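Local coordinates for insecticyanin-A (Manduca sexta, PDB 1Z24), which binds the blue bile pigment biliverdin IX gamma and, together with carotenes, gives the hornworm its green camouflage colour, at residues E68-D73 / M90-G95; G25-I30 / L135-V140; G7-V12 / Y117-H122; A31-E36 / S163-N168. All blocks are in the same frame, centred on the assembly; numbering follows the deposited sequence.

Interaction 1 of 4, residues E68-D73 / M90-G95; sequences EYMEGD and MTFKFG. With BLV (biliverdin IX gamma chromophore), chain B.
Met70, on strand 66-76, lays its terminal methyl on the ring of Phe92 from strand 88-94. Met70 CE stands over the centre of that face, 3.8 Å from the Phe92 ring centroid, a CH-pi contact within a wider Met-aromatic pair. A bend at chi3 (80°) puts CE there and also brings it near the rim of Phe94, whose CZ lies 4.1 Å from Met70 CE. The same thioether borders the pigment: Met70 SD is 3.4 Å from BLV C1D, and Phe94 turns one face to a propionate, with Phe94 CZ 3.6 Å from BLV CGD. At the backbone the Phe92 ring edge meets Glu71 O, and its CE1 sits by Gly72 N. Packing is close on this inner, buried side. Asp73 and Thr91 form an antiparallel hydrogen-bonded pair, Asp73 N to Thr91 O at 3.0 Å and Thr91 N to Asp73 O at 2.9 Å. The outer side is looser, with Glu71, Asp73 and Lys93 exposed; the nearby opposite charges of Asp73 and Lys93 do not touch, Asp73 OD1 and Lys93 NZ being 4.8 Å apart. Thr91 OG1 is hydrogen-bonded to Asn100. Here adjacent antiparallel strands form part of the wall of the lipocalin barrel, with Met70 and Phe94 lining its biliverdin pocket.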
# COMPACT_ATOMS: atom_id res chain seq x y z
N GLU A 68 14.51 9.42 -31.67
CA GLU A 68 15.21 10.01 -30.55
C GLU A 68 15.80 8.95 -29.64
O GLU A 68 15.18 7.90 -29.30
CB GLU A 68 14.35 10.98 -29.77
CG GLU A 68 13.81 12.04 -30.69
CD GLU A 68 12.79 12.88 -29.98
OE1 GLU A 68 12.57 12.78 -28.79
OE2 GLU A 68 12.16 13.71 -30.75
N TYR A 69 17.04 9.24 -29.21
CA TYR A 69 17.67 8.29 -28.35
C TYR A 69 18.47 8.89 -27.22
O TYR A 69 18.74 10.10 -27.19
CB TYR A 69 18.48 7.33 -29.20
CG TYR A 69 19.57 8.05 -29.87
CD1 TYR A 69 20.84 7.97 -29.28
CD2 TYR A 69 19.37 8.76 -31.07
CE1 TYR A 69 21.92 8.60 -29.89
CE2 TYR A 69 20.44 9.41 -31.69
CZ TYR A 69 21.71 9.31 -31.09
OH TYR A 69 22.81 9.92 -31.64
N MET A 70 18.84 8.02 -26.27
CA MET A 70 19.61 8.41 -25.10
C MET A 70 20.61 7.34 -24.81
O MET A 70 20.29 6.15 -24.86
CB MET A 70 18.71 8.32 -23.85
CG MET A 70 17.52 9.21 -23.87
SD MET A 70 16.28 8.76 -22.62
CE MET A 70 16.90 9.45 -21.11
N GLU A 71 21.82 7.76 -24.49
CA GLU A 71 22.88 6.83 -24.16
C GLU A 71 23.31 7.05 -22.73
O GLU A 71 23.50 8.20 -22.33
CB GLU A 71 24.07 7.02 -25.09
CG GLU A 71 23.63 6.99 -26.57
CD GLU A 71 24.77 6.87 -27.57
OE1 GLU A 71 25.07 5.80 -28.03
OE2 GLU A 71 25.41 7.98 -27.86
N GLY A 72 23.46 5.98 -21.92
CA GLY A 72 23.87 6.21 -20.56
C GLY A 72 24.50 4.99 -19.97
O GLY A 72 24.74 4.02 -20.67
N ASP A 73 24.76 5.07 -18.67
CA ASP A 73 25.36 4.01 -17.95
C ASP A 73 24.32 3.30 -17.15
O ASP A 73 23.28 3.86 -16.80
CB ASP A 73 26.44 4.61 -17.04
CG ASP A 73 27.57 5.28 -17.86
OD1 ASP A 73 27.91 6.45 -17.68
OD2 ASP A 73 28.13 4.48 -18.75
N MET A 90 20.13 3.97 -14.09
CA MET A 90 20.47 4.42 -15.41
C MET A 90 20.84 5.87 -15.25
O MET A 90 20.07 6.65 -14.73
CB MET A 90 19.29 4.29 -16.34
CG MET A 90 18.93 2.81 -16.48
SD MET A 90 17.68 2.64 -17.79
CE MET A 90 16.20 3.47 -17.08
N THR A 91 22.05 6.20 -15.67
CA THR A 91 22.48 7.54 -15.53
C THR A 91 22.70 8.10 -16.87
O THR A 91 23.43 7.56 -17.72
CB THR A 91 23.80 7.52 -14.82
OG1 THR A 91 23.63 6.92 -13.53
CG2 THR A 91 24.33 8.95 -14.72
N PHE A 92 22.04 9.21 -17.03
CA PHE A 92 22.08 9.99 -18.28
C PHE A 92 22.53 11.44 -18.03
O PHE A 92 22.20 12.01 -17.01
CB PHE A 92 20.68 10.11 -18.93
CG PHE A 92 20.20 8.77 -19.30
CD1 PHE A 92 20.71 8.09 -20.41
CD2 PHE A 92 19.25 8.16 -18.47
CE1 PHE A 92 20.24 6.81 -20.71
CE2 PHE A 92 18.75 6.88 -18.76
CZ PHE A 92 19.27 6.24 -19.88
N LYS A 93 23.26 12.04 -18.96
CA LYS A 93 23.70 13.40 -18.76
C LYS A 93 23.21 14.31 -19.86
O LYS A 93 23.36 13.98 -21.03
CB LYS A 93 25.21 13.47 -18.75
CG LYS A 93 25.85 12.67 -17.63
CD LYS A 93 27.37 12.55 -17.71
CE LYS A 93 28.01 11.92 -16.49
NZ LYS A 93 29.13 11.04 -16.86
N PHE A 94 22.62 15.46 -19.49
CA PHE A 94 22.15 16.42 -20.46
C PHE A 94 22.99 17.59 -20.11
O PHE A 94 22.64 18.29 -19.15
CB PHE A 94 20.71 16.72 -20.15
CG PHE A 94 19.98 15.45 -20.25
CD1 PHE A 94 19.82 14.71 -19.08
CD2 PHE A 94 19.50 14.99 -21.47
CE1 PHE A 94 19.13 13.50 -19.11
CE2 PHE A 94 18.80 13.78 -21.52
CZ PHE A 94 18.63 13.04 -20.33
N GLY A 95 24.10 17.77 -20.81
CA GLY A 95 24.96 18.90 -20.42
C GLY A 95 25.41 18.66 -18.97
O GLY A 95 25.95 17.61 -18.66
NA BLV B . 11.83 6.40 -17.20
C1A BLV B . 11.61 7.42 -16.33
C2A BLV B . 11.76 7.05 -14.94
C3A BLV B . 12.11 5.73 -14.95
C4A BLV B . 12.14 5.34 -16.38
CMA BLV B . 12.34 4.73 -13.76
OA BLV B . 11.32 8.54 -16.71
CAA BLV B . 11.52 7.92 -13.77
CBA BLV B . 10.02 7.96 -13.68
CGA BLV B . 9.63 9.00 -12.63
O1A BLV B . 9.27 8.68 -11.52
O2A BLV B . 9.71 10.15 -12.90
CHB BLV B . 12.42 4.04 -16.79
NB BLV B . 12.35 4.23 -19.23
C1B BLV B . 12.30 3.50 -18.06
C2B BLV B . 12.14 2.09 -18.34
C3B BLV B . 12.09 1.99 -19.67
C4B BLV B . 12.21 3.35 -20.23
CMB BLV B . 12.06 0.97 -17.32
CAB BLV B . 11.92 0.73 -20.46
CBB BLV B . 11.08 0.85 -21.53
CHC BLV B . 12.25 3.62 -21.60
NC BLV B . 12.36 6.02 -21.86
C1C BLV B . 12.51 4.75 -22.31
C2C BLV B . 12.95 4.73 -23.72
C3C BLV B . 13.12 5.97 -24.17
C4C BLV B . 12.74 6.82 -22.97
CMC BLV B . 13.26 3.52 -24.45
CAC BLV B . 13.54 6.57 -25.53
CBC BLV B . 14.11 7.80 -25.60
CHD BLV B . 12.67 8.26 -22.97
ND BLV B . 13.38 8.67 -20.64
C1D BLV B . 12.97 9.11 -21.93
C2D BLV B . 12.96 10.61 -21.97
C3D BLV B . 13.36 11.06 -20.74
C4D BLV B . 13.62 9.86 -19.96
CMD BLV B . 12.58 11.49 -23.12
OD BLV B . 14.00 9.89 -18.82
CAD BLV B . 13.52 12.47 -20.31
CBD BLV B . 15.00 12.80 -20.32
CGD BLV B . 15.28 14.20 -19.67
O1D BLV B . 15.36 15.17 -20.36
O2D BLV B . 15.38 14.33 -18.47

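Interaction 2 of 4, residues G25-I30 / L135-V140; sequences GAWHEI and LSKSKV
The Trp27 indole carries Lys137 over one face, CG 3.8 Å from the centroid of the six-membered ring and CE farther toward the rim, while Ser136 N lies in plane at its edge. Leu135 CB comes to Trp27 CE3 at 3.5 Å, the side chains crossing at about a right angle. The backbone of Ser138 and Lys139 covers one face of the His28 imidazole, Lys139 CA 4.2 Å from its centroid, with Ser136 O at the edge. That carbonyl is gripped twice, from opposite faces of its plane: His28 N and His28 ND1 each lie 2.8 Å from Ser136 O, ND1 within its own ring plane, fixing the ring's rotation. At the strand end, Ser136 OG accepts from Ser138 N in an ST turn. Gly25-Ala26-Trp27 is the Gly-X-Trp signature of lipocalins, opening the first barrel strand, and Glu29 and Leu135 belong to the biliverdin pocket. Strand 25-32 thus lies between strands 127-136 and 44-50, while Lys137 NZ bonds Tyr110 O and Trp27 NE1 bonds Phe23 O of helix 20-23.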
# COMPACT_ATOMS: atom_id res chain seq x y z
N GLY A 25 20.03 -7.14 -23.03
CA GLY A 25 19.36 -7.34 -24.30
C GLY A 25 18.48 -6.16 -24.72
O GLY A 25 18.51 -5.10 -24.14
N ALA A 26 17.69 -6.35 -25.74
CA ALA A 26 16.81 -5.31 -26.25
C ALA A 26 15.38 -5.55 -25.79
O ALA A 26 14.67 -6.51 -26.15
CB ALA A 26 16.92 -5.36 -27.76
N TRP A 27 14.92 -4.65 -24.96
CA TRP A 27 13.57 -4.83 -24.46
C TRP A 27 12.59 -3.90 -25.13
O TRP A 27 12.82 -2.69 -25.16
CB TRP A 27 13.58 -4.52 -22.93
CG TRP A 27 14.29 -5.54 -22.09
CD1 TRP A 27 15.56 -5.45 -21.58
CD2 TRP A 27 13.73 -6.83 -21.68
NE1 TRP A 27 15.83 -6.61 -20.88
CE2 TRP A 27 14.74 -7.46 -20.89
CE3 TRP A 27 12.52 -7.49 -21.90
CZ2 TRP A 27 14.56 -8.74 -20.31
CZ3 TRP A 27 12.40 -8.79 -21.35
CH2 TRP A 27 13.40 -9.39 -20.60
N HIS A 28 11.50 -4.48 -25.64
CA HIS A 28 10.45 -3.73 -26.28
C HIS A 28 9.41 -3.39 -25.25
O HIS A 28 9.03 -4.23 -24.41
CB HIS A 28 9.74 -4.52 -27.37
CG HIS A 28 10.74 -5.02 -28.37
ND1 HIS A 28 11.54 -6.10 -28.09
CD2 HIS A 28 11.03 -4.54 -29.63
CE1 HIS A 28 12.30 -6.26 -29.16
NE2 HIS A 28 12.02 -5.35 -30.12
N GLU A 29 8.94 -2.15 -25.30
CA GLU A 29 7.93 -1.73 -24.34
C GLU A 29 6.56 -2.07 -24.91
O GLU A 29 6.04 -1.33 -25.69
CB GLU A 29 8.08 -0.22 -24.13
CG GLU A 29 6.90 0.31 -23.32
CD GLU A 29 7.05 1.77 -23.15
OE1 GLU A 29 7.83 2.27 -22.34
OE2 GLU A 29 6.32 2.42 -24.01
N ILE A 30 6.00 -3.22 -24.56
CA ILE A 30 4.73 -3.65 -25.08
C ILE A 30 3.68 -2.73 -24.58
O ILE A 30 2.75 -2.36 -25.26
CB ILE A 30 4.48 -5.07 -24.55
CG1 ILE A 30 5.49 -6.02 -25.13
CG2 ILE A 30 3.10 -5.54 -24.95
CD1 ILE A 30 5.52 -5.95 -26.63
N LEU A 135 7.68 -5.36 -20.49
CA LEU A 135 8.73 -5.47 -21.46
C LEU A 135 8.91 -6.87 -22.01
O LEU A 135 8.79 -7.86 -21.29
CB LEU A 135 10.11 -5.13 -20.81
CG LEU A 135 10.10 -3.82 -20.06
CD1 LEU A 135 11.45 -3.71 -19.41
CD2 LEU A 135 9.96 -2.73 -21.09
N SER A 136 9.23 -6.95 -23.31
CA SER A 136 9.42 -8.23 -23.96
C SER A 136 10.59 -8.24 -24.90
O SER A 136 10.89 -7.25 -25.57
CB SER A 136 8.18 -8.54 -24.80
OG SER A 136 8.47 -9.68 -25.58
N LYS A 137 11.23 -9.39 -24.98
CA LYS A 137 12.36 -9.53 -25.91
C LYS A 137 11.88 -9.63 -27.39
O LYS A 137 12.66 -9.53 -28.31
CB LYS A 137 13.41 -10.50 -25.44
CG LYS A 137 14.34 -9.80 -24.46
CD LYS A 137 15.46 -10.72 -24.07
CE LYS A 137 16.32 -10.15 -22.99
NZ LYS A 137 17.30 -11.11 -22.52
N SER A 138 10.58 -9.82 -27.64
CA SER A 138 9.97 -9.91 -28.96
C SER A 138 9.16 -8.65 -29.09
O SER A 138 8.93 -8.02 -28.07
CB SER A 138 8.86 -10.93 -29.06
OG SER A 138 9.35 -12.25 -29.13
N LYS A 139 8.76 -8.30 -30.30
CA LYS A 139 7.96 -7.12 -30.58
C LYS A 139 6.53 -7.39 -30.19
O LYS A 139 5.70 -6.49 -30.09
CB LYS A 139 7.97 -6.60 -32.04
CG LYS A 139 9.29 -6.17 -32.66
CD LYS A 139 9.20 -6.15 -34.21
CE LYS A 139 10.57 -6.41 -34.93
NZ LYS A 139 10.59 -6.61 -36.41
N VAL A 140 6.25 -8.65 -29.98
CA VAL A 140 4.91 -9.02 -29.55
C VAL A 140 5.01 -9.98 -28.38
O VAL A 140 5.94 -10.83 -28.23
CB VAL A 140 4.08 -9.78 -30.51
CG1 VAL A 140 3.95 -8.91 -31.70
CG2 VAL A 140 4.89 -10.96 -30.87

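Interaction 3 of 4, residues G7-V12 / Y117-H122; sequences GYCPDV and YNCDYH. With BLV (biliverdin IX gamma chromophore), chain B.
Tyr8 and Tyr121 meet obliquely, their ring planes at 34° and centroids 4.7 Å apart. Tyr8 CD1 lies over one face of the Tyr121 ring toward its rim, and Tyr8 CE1 lies 3.5 Å from Tyr121 CZ; Gly7 O comes to the edge of the same ring, 3.4 Å from Tyr121 CE1. Beside this pair the Cys9-Cys119 disulfide (chi3 -90°) joins loop and strand covalently. Cys119 SG, anti to its backbone N (chi1 -174°), extends toward the loop to meet Cys9 SG. Cys9 SG also lies 4.1 Å from Tyr121 CB. Pro10 CG approaches Tyr117 OH, and Val12 CG1 comes obliquely to Tyr117 CE2. An alanine in place of Tyr121 would probably leave Tyr8 without its ring partner and open a gap beside Gly7. On the strand's other side Asn118 ND2 donates a hydrogen bond of 2.9 Å to BLV O1A. The loop after strand 3-6 is pinned to strand 113-122, which lies between strands 97-108 and 127-136, while Tyr8 also packs on Ser157 of the second subunit.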
# COMPACT_ATOMS: atom_id res chain seq x y z
N GLY A 7 -0.95 9.42 -0.51
CA GLY A 7 -0.03 8.81 0.43
C GLY A 7 1.33 8.48 -0.09
O GLY A 7 1.66 8.82 -1.22
N TYR A 8 2.09 7.82 0.78
CA TYR A 8 3.46 7.42 0.46
C TYR A 8 3.43 6.21 -0.43
O TYR A 8 2.42 5.54 -0.48
CB TYR A 8 4.20 7.00 1.82
CG TYR A 8 4.36 8.14 2.80
CD1 TYR A 8 5.27 9.16 2.59
CD2 TYR A 8 3.58 8.25 3.94
CE1 TYR A 8 5.46 10.22 3.48
CE2 TYR A 8 3.71 9.30 4.83
CZ TYR A 8 4.65 10.31 4.61
OH TYR A 8 4.78 11.38 5.49
N CYS A 9 4.54 5.93 -1.10
CA CYS A 9 4.59 4.75 -1.96
C CYS A 9 4.40 3.56 -1.10
O CYS A 9 4.87 3.63 0.01
CB CYS A 9 6.07 4.69 -2.44
SG CYS A 9 6.32 5.94 -3.69
N PRO A 10 3.76 2.49 -1.57
CA PRO A 10 3.57 1.30 -0.75
C PRO A 10 4.81 0.45 -0.66
O PRO A 10 5.80 0.59 -1.41
CB PRO A 10 2.65 0.35 -1.51
CG PRO A 10 2.72 0.88 -2.92
CD PRO A 10 2.91 2.37 -2.75
N ASP A 11 4.75 -0.47 0.29
CA ASP A 11 5.89 -1.34 0.43
C ASP A 11 5.89 -2.25 -0.80
O ASP A 11 4.85 -2.68 -1.28
CB ASP A 11 5.68 -2.16 1.69
CG ASP A 11 6.79 -3.17 2.08
OD1 ASP A 11 6.58 -4.11 2.85
OD2 ASP A 11 7.97 -2.94 1.52
N VAL A 12 7.05 -2.53 -1.32
CA VAL A 12 7.19 -3.39 -2.47
C VAL A 12 8.60 -3.99 -2.48
O VAL A 12 9.57 -3.37 -2.08
CB VAL A 12 6.92 -2.61 -3.73
CG1 VAL A 12 7.71 -1.39 -3.62
CG2 VAL A 12 7.66 -3.34 -4.81
N TYR A 117 8.81 -1.34 -12.58
CA TYR A 117 7.95 -0.37 -11.93
C TYR A 117 8.71 0.68 -11.15
O TYR A 117 9.87 0.55 -10.95
CB TYR A 117 7.28 -1.26 -10.87
CG TYR A 117 6.58 -0.68 -9.63
CD1 TYR A 117 5.19 -0.54 -9.62
CD2 TYR A 117 7.30 -0.32 -8.49
CE1 TYR A 117 4.50 -0.04 -8.51
CE2 TYR A 117 6.63 0.16 -7.36
CZ TYR A 117 5.24 0.29 -7.38
OH TYR A 117 4.60 0.76 -6.28
N ASN A 118 8.04 1.74 -10.72
CA ASN A 118 8.64 2.79 -9.92
C ASN A 118 7.50 3.53 -9.21
O ASN A 118 6.37 3.43 -9.64
CB ASN A 118 9.74 3.69 -10.45
CG ASN A 118 9.21 5.04 -10.90
OD1 ASN A 118 8.31 5.14 -11.74
ND2 ASN A 118 9.84 6.07 -10.38
N CYS A 119 7.82 4.21 -8.14
CA CYS A 119 6.90 4.96 -7.31
C CYS A 119 7.65 6.21 -6.96
O CYS A 119 8.73 6.16 -6.42
CB CYS A 119 6.44 4.19 -6.04
SG CYS A 119 5.16 5.19 -5.21
N ASP A 120 7.06 7.32 -7.32
CA ASP A 120 7.62 8.64 -7.10
C ASP A 120 6.76 9.43 -6.11
O ASP A 120 5.61 9.78 -6.42
CB ASP A 120 7.59 9.30 -8.48
CG ASP A 120 8.37 10.60 -8.56
OD1 ASP A 120 9.03 10.90 -9.55
OD2 ASP A 120 8.31 11.36 -7.50
N TYR A 121 7.32 9.69 -4.93
CA TYR A 121 6.56 10.41 -3.91
C TYR A 121 6.72 11.94 -3.98
O TYR A 121 7.83 12.42 -4.01
CB TYR A 121 6.80 9.83 -2.47
CG TYR A 121 6.00 10.59 -1.39
CD1 TYR A 121 4.62 10.43 -1.23
CD2 TYR A 121 6.61 11.50 -0.52
CE1 TYR A 121 3.90 11.15 -0.28
CE2 TYR A 121 5.93 12.19 0.48
CZ TYR A 121 4.56 12.03 0.57
OH TYR A 121 3.88 12.73 1.47
N HIS A 122 5.61 12.69 -4.00
CA HIS A 122 5.60 14.16 -4.03
C HIS A 122 5.10 14.66 -2.66
O HIS A 122 3.92 14.73 -2.42
CB HIS A 122 4.57 14.59 -5.03
CG HIS A 122 5.06 14.31 -6.40
ND1 HIS A 122 5.37 15.34 -7.30
CD2 HIS A 122 5.26 13.13 -7.05
CE1 HIS A 122 5.77 14.75 -8.45
NE2 HIS A 122 5.72 13.43 -8.33
NA BLV B . 11.83 6.40 -17.20
C1A BLV B . 11.61 7.42 -16.33
C2A BLV B . 11.76 7.05 -14.94
C3A BLV B . 12.11 5.73 -14.95
C4A BLV B . 12.14 5.34 -16.38
CMA BLV B . 12.34 4.73 -13.76
OA BLV B . 11.32 8.54 -16.71
CAA BLV B . 11.52 7.92 -13.77
CBA BLV B . 10.02 7.96 -13.68
CGA BLV B . 9.63 9.00 -12.63
O1A BLV B . 9.27 8.68 -11.52
O2A BLV B . 9.71 10.15 -12.90
CHB BLV B . 12.42 4.04 -16.79
NB BLV B . 12.35 4.23 -19.23
C1B BLV B . 12.30 3.50 -18.06
C2B BLV B . 12.14 2.09 -18.34
C3B BLV B . 12.09 1.99 -19.67
C4B BLV B . 12.21 3.35 -20.23
CMB BLV B . 12.06 0.97 -17.32
CAB BLV B . 11.92 0.73 -20.46
CBB BLV B . 11.08 0.85 -21.53
CHC BLV B . 12.25 3.62 -21.60
NC BLV B . 12.36 6.02 -21.86
C1C BLV B . 12.51 4.75 -22.31
C2C BLV B . 12.95 4.73 -23.72
C3C BLV B . 13.12 5.97 -24.17
C4C BLV B . 12.74 6.82 -22.97
CMC BLV B . 13.26 3.52 -24.45
CAC BLV B . 13.54 6.57 -25.53
CBC BLV B . 14.11 7.80 -25.60
CHD BLV B . 12.67 8.26 -22.97
ND BLV B . 13.38 8.67 -20.64
C1D BLV B . 12.97 9.11 -21.93
C2D BLV B . 12.96 10.61 -21.97
C3D BLV B . 13.36 11.06 -20.74
C4D BLV B . 13.62 9.86 -19.96
CMD BLV B . 12.58 11.49 -23.12
OD BLV B . 14.00 9.89 -18.82
CAD BLV B . 13.52 12.47 -20.31
CBD BLV B . 15.00 12.80 -20.32
CGD BLV B . 15.28 14.20 -19.67
O1D BLV B . 15.36 15.17 -20.36
O2D BLV B . 15.38 14.33 -18.47

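Interaction 4 of 4, residues A31-E36 / S163-N168; sequences AKLPLE and SKFISN. With BLV (biliverdin IX gamma chromophore), chain B.
Leu33 and Phe165 form the apolar centre: Leu33 CD2 stands over one face of the Phe165 ring, offset toward its rim and 4.1 Å from the centroid, a CH-pi contact. The backbone of Lys32 meets that ring at its edge, Lys32 C lying 3.5 Å from Phe165 CD1. Ala31 CB packs against Phe165 CB at 4.0 Å, and Leu33 CD2 also touches Lys164 CB. Leu33 also touches Ile130, and Phe165 Ile134, of strand 127-136. A serine in place of Phe165 would probably leave Leu33 CD2 without the ring it lies on and open a gap next to Ile134. Around this centre strand 25-32 pairs with the short strand 166-167, so that the chain following the helix of the lipocalin fold is tied back to the first strand of the barrel. Lys32 and Ile166 are an antiparallel hydrogen-bonded pair: Lys32 N donates to Ile166 O at 3.0 Å, and Ile166 N to Lys32 O at 2.8 Å. Next to it Pro34 CD meets Ile166 CD1 at 3.8 Å, the side chains crossing at about a right angle. Leu35 turns to the pigment, its CD2 3.6 Å from BLV OA. At the polar edge the Lys32 chain, bent at chi4 (-70°), brings NZ beside Asn168 ND2; both nitrogens are held by the carboxylate of Glu29, Lys32 by a salt bridge and Asn168 by a hydrogen bond.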
# COMPACT_ATOMS: atom_id res chain seq x y z
N ALA A 31 3.83 -2.34 -23.34
CA ALA A 31 2.82 -1.43 -22.81
C ALA A 31 3.38 -0.74 -21.61
O ALA A 31 4.37 -1.24 -21.03
CB ALA A 31 1.57 -2.14 -22.36
N LYS A 32 2.78 0.38 -21.23
CA LYS A 32 3.26 1.08 -20.03
C LYS A 32 2.13 1.85 -19.39
O LYS A 32 1.11 2.00 -20.03
CB LYS A 32 4.28 2.19 -20.45
CG LYS A 32 3.69 3.20 -21.46
CD LYS A 32 4.55 4.43 -21.71
CE LYS A 32 4.08 5.29 -22.92
NZ LYS A 32 4.34 4.56 -24.16
N LEU A 33 2.33 2.33 -18.13
CA LEU A 33 1.35 3.18 -17.51
C LEU A 33 1.77 4.58 -18.06
O LEU A 33 2.97 4.70 -18.43
CB LEU A 33 1.46 3.21 -15.99
CG LEU A 33 1.02 1.91 -15.28
CD1 LEU A 33 0.98 2.13 -13.78
CD2 LEU A 33 -0.31 1.40 -15.72
N PRO A 34 0.87 5.56 -18.17
CA PRO A 34 1.27 6.84 -18.69
C PRO A 34 2.47 7.45 -17.95
O PRO A 34 2.58 7.29 -16.73
CB PRO A 34 0.15 7.79 -18.32
CG PRO A 34 -1.04 6.97 -18.02
CD PRO A 34 -0.54 5.58 -17.79
N LEU A 35 3.40 7.97 -18.74
CA LEU A 35 4.66 8.58 -18.28
C LEU A 35 4.95 9.77 -19.19
O LEU A 35 5.23 9.55 -20.38
CB LEU A 35 5.80 7.55 -18.19
CG LEU A 35 7.18 8.15 -17.85
CD1 LEU A 35 7.11 9.00 -16.55
CD2 LEU A 35 8.24 7.04 -17.73
N GLU A 36 4.76 10.95 -18.65
CA GLU A 36 4.96 12.15 -19.42
C GLU A 36 6.11 12.23 -20.44
O GLU A 36 5.82 12.37 -21.61
CB GLU A 36 5.20 13.39 -18.53
CG GLU A 36 4.66 14.67 -19.15
CD GLU A 36 3.17 14.61 -19.27
OE1 GLU A 36 2.46 14.01 -18.49
OE2 GLU A 36 2.72 15.25 -20.31
N SER A 163 -5.54 -2.31 -15.78
CA SER A 163 -6.43 -1.70 -16.72
C SER A 163 -5.95 -0.35 -17.15
O SER A 163 -6.53 0.28 -18.00
CB SER A 163 -7.80 -1.56 -16.09
OG SER A 163 -7.82 -0.44 -15.27
N LYS A 164 -4.89 0.11 -16.57
CA LYS A 164 -4.45 1.42 -16.99
C LYS A 164 -3.29 1.31 -17.97
O LYS A 164 -2.76 2.31 -18.37
CB LYS A 164 -4.00 2.12 -15.77
CG LYS A 164 -5.16 2.40 -14.84
CD LYS A 164 -6.17 3.29 -15.54
CE LYS A 164 -7.40 3.63 -14.72
NZ LYS A 164 -7.18 4.75 -13.79
N PHE A 165 -2.87 0.11 -18.37
CA PHE A 165 -1.75 0.00 -19.32
C PHE A 165 -2.11 0.51 -20.72
O PHE A 165 -3.23 0.41 -21.19
CB PHE A 165 -1.18 -1.38 -19.51
CG PHE A 165 -0.23 -1.82 -18.43
CD1 PHE A 165 1.04 -1.26 -18.34
CD2 PHE A 165 -0.61 -2.79 -17.50
CE1 PHE A 165 1.91 -1.66 -17.33
CE2 PHE A 165 0.23 -3.21 -16.48
CZ PHE A 165 1.49 -2.62 -16.41
N ILE A 166 -1.14 1.08 -21.38
CA ILE A 166 -1.33 1.60 -22.71
C ILE A 166 -0.36 0.90 -23.63
O ILE A 166 0.84 0.97 -23.39
CB ILE A 166 -1.07 3.08 -22.73
CG1 ILE A 166 -2.20 3.82 -22.00
CG2 ILE A 166 -1.09 3.50 -24.19
CD1 ILE A 166 -1.61 5.10 -21.43
N SER A 167 -0.88 0.24 -24.67
CA SER A 167 -0.06 -0.53 -25.63
C SER A 167 0.78 0.30 -26.54
O SER A 167 0.30 1.35 -26.98
CB SER A 167 -0.98 -1.44 -26.37
OG SER A 167 -1.20 -2.62 -25.61
N ASN A 168 2.02 -0.12 -26.79
CA ASN A 168 2.93 0.61 -27.68
C ASN A 168 2.80 0.05 -29.13
O ASN A 168 2.07 -0.88 -29.38
CB ASN A 168 4.38 0.58 -27.28
CG ASN A 168 5.01 1.85 -27.78
OD1 ASN A 168 4.79 2.32 -28.91
ND2 ASN A 168 5.77 2.45 -26.90
NA BLV B . 11.83 6.40 -17.20
C1A BLV B . 11.61 7.42 -16.33
C2A BLV B . 11.76 7.05 -14.94
C3A BLV B . 12.11 5.73 -14.95
C4A BLV B . 12.14 5.34 -16.38
CMA BLV B . 12.34 4.73 -13.76
OA BLV B . 11.32 8.54 -16.71
CAA BLV B . 11.52 7.92 -13.77
CBA BLV B . 10.02 7.96 -13.68
CGA BLV B . 9.63 9.00 -12.63
O1A BLV B . 9.27 8.68 -11.52
O2A BLV B . 9.71 10.15 -12.90
CHB BLV B . 12.42 4.04 -16.79
NB BLV B . 12.35 4.23 -19.23
C1B BLV B . 12.30 3.50 -18.06
C2B BLV B . 12.14 2.09 -18.34
C3B BLV B . 12.09 1.99 -19.67
C4B BLV B . 12.21 3.35 -20.23
CMB BLV B . 12.06 0.97 -17.32
CAB BLV B . 11.92 0.73 -20.46
CBB BLV B . 11.08 0.85 -21.53
CHC BLV B . 12.25 3.62 -21.60
NC BLV B . 12.36 6.02 -21.86
C1C BLV B . 12.51 4.75 -22.31
C2C BLV B . 12.95 4.73 -23.72
C3C BLV B . 13.12 5.97 -24.17
C4C BLV B . 12.74 6.82 -22.97
CMC BLV B . 13.26 3.52 -24.45
CAC BLV B . 13.54 6.57 -25.53
CBC BLV B . 14.11 7.80 -25.60
CHD BLV B . 12.67 8.26 -22.97
ND BLV B . 13.38 8.67 -20.64
C1D BLV B . 12.97 9.11 -21.93
C2D BLV B . 12.96 10.61 -21.97
C3D BLV B . 13.36 11.06 -20.74
C4D BLV B . 13.62 9.86 -19.96
CMD BLV B . 12.58 11.49 -23.12
OD BLV B . 14.00 9.89 -18.82
CAD BLV B . 13.52 12.47 -20.31
CBD BLV B . 15.00 12.80 -20.32
CGD BLV B . 15.28 14.20 -19.67
O1D BLV B . 15.36 15.17 -20.36
O2D BLV B . 15.38 14.33 -18.47

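Overall arrangement
All four contacts reach one curled sheet, the lipocalin barrel around biliverdin. Interactions 2 and 4 share strand 25-32, their centres about 14 Å apart, and touch directly, Asn168 probably hydrogen-bonding Ile30 O. Interaction 3 lies about 25 Å between centres from interaction 2, across the chain's centre, although strands 113-122 and 127-136 are sheet neighbours. The centre of interaction 1 lies about 20 to 24 Å from those of the other three; it is a local strand pair lying within the chain spans that they bridge. Those three join distant parts of the sequence, their segments alternating along it, so early strands and loops are tied to later ones around the pigment that all four contacts reach.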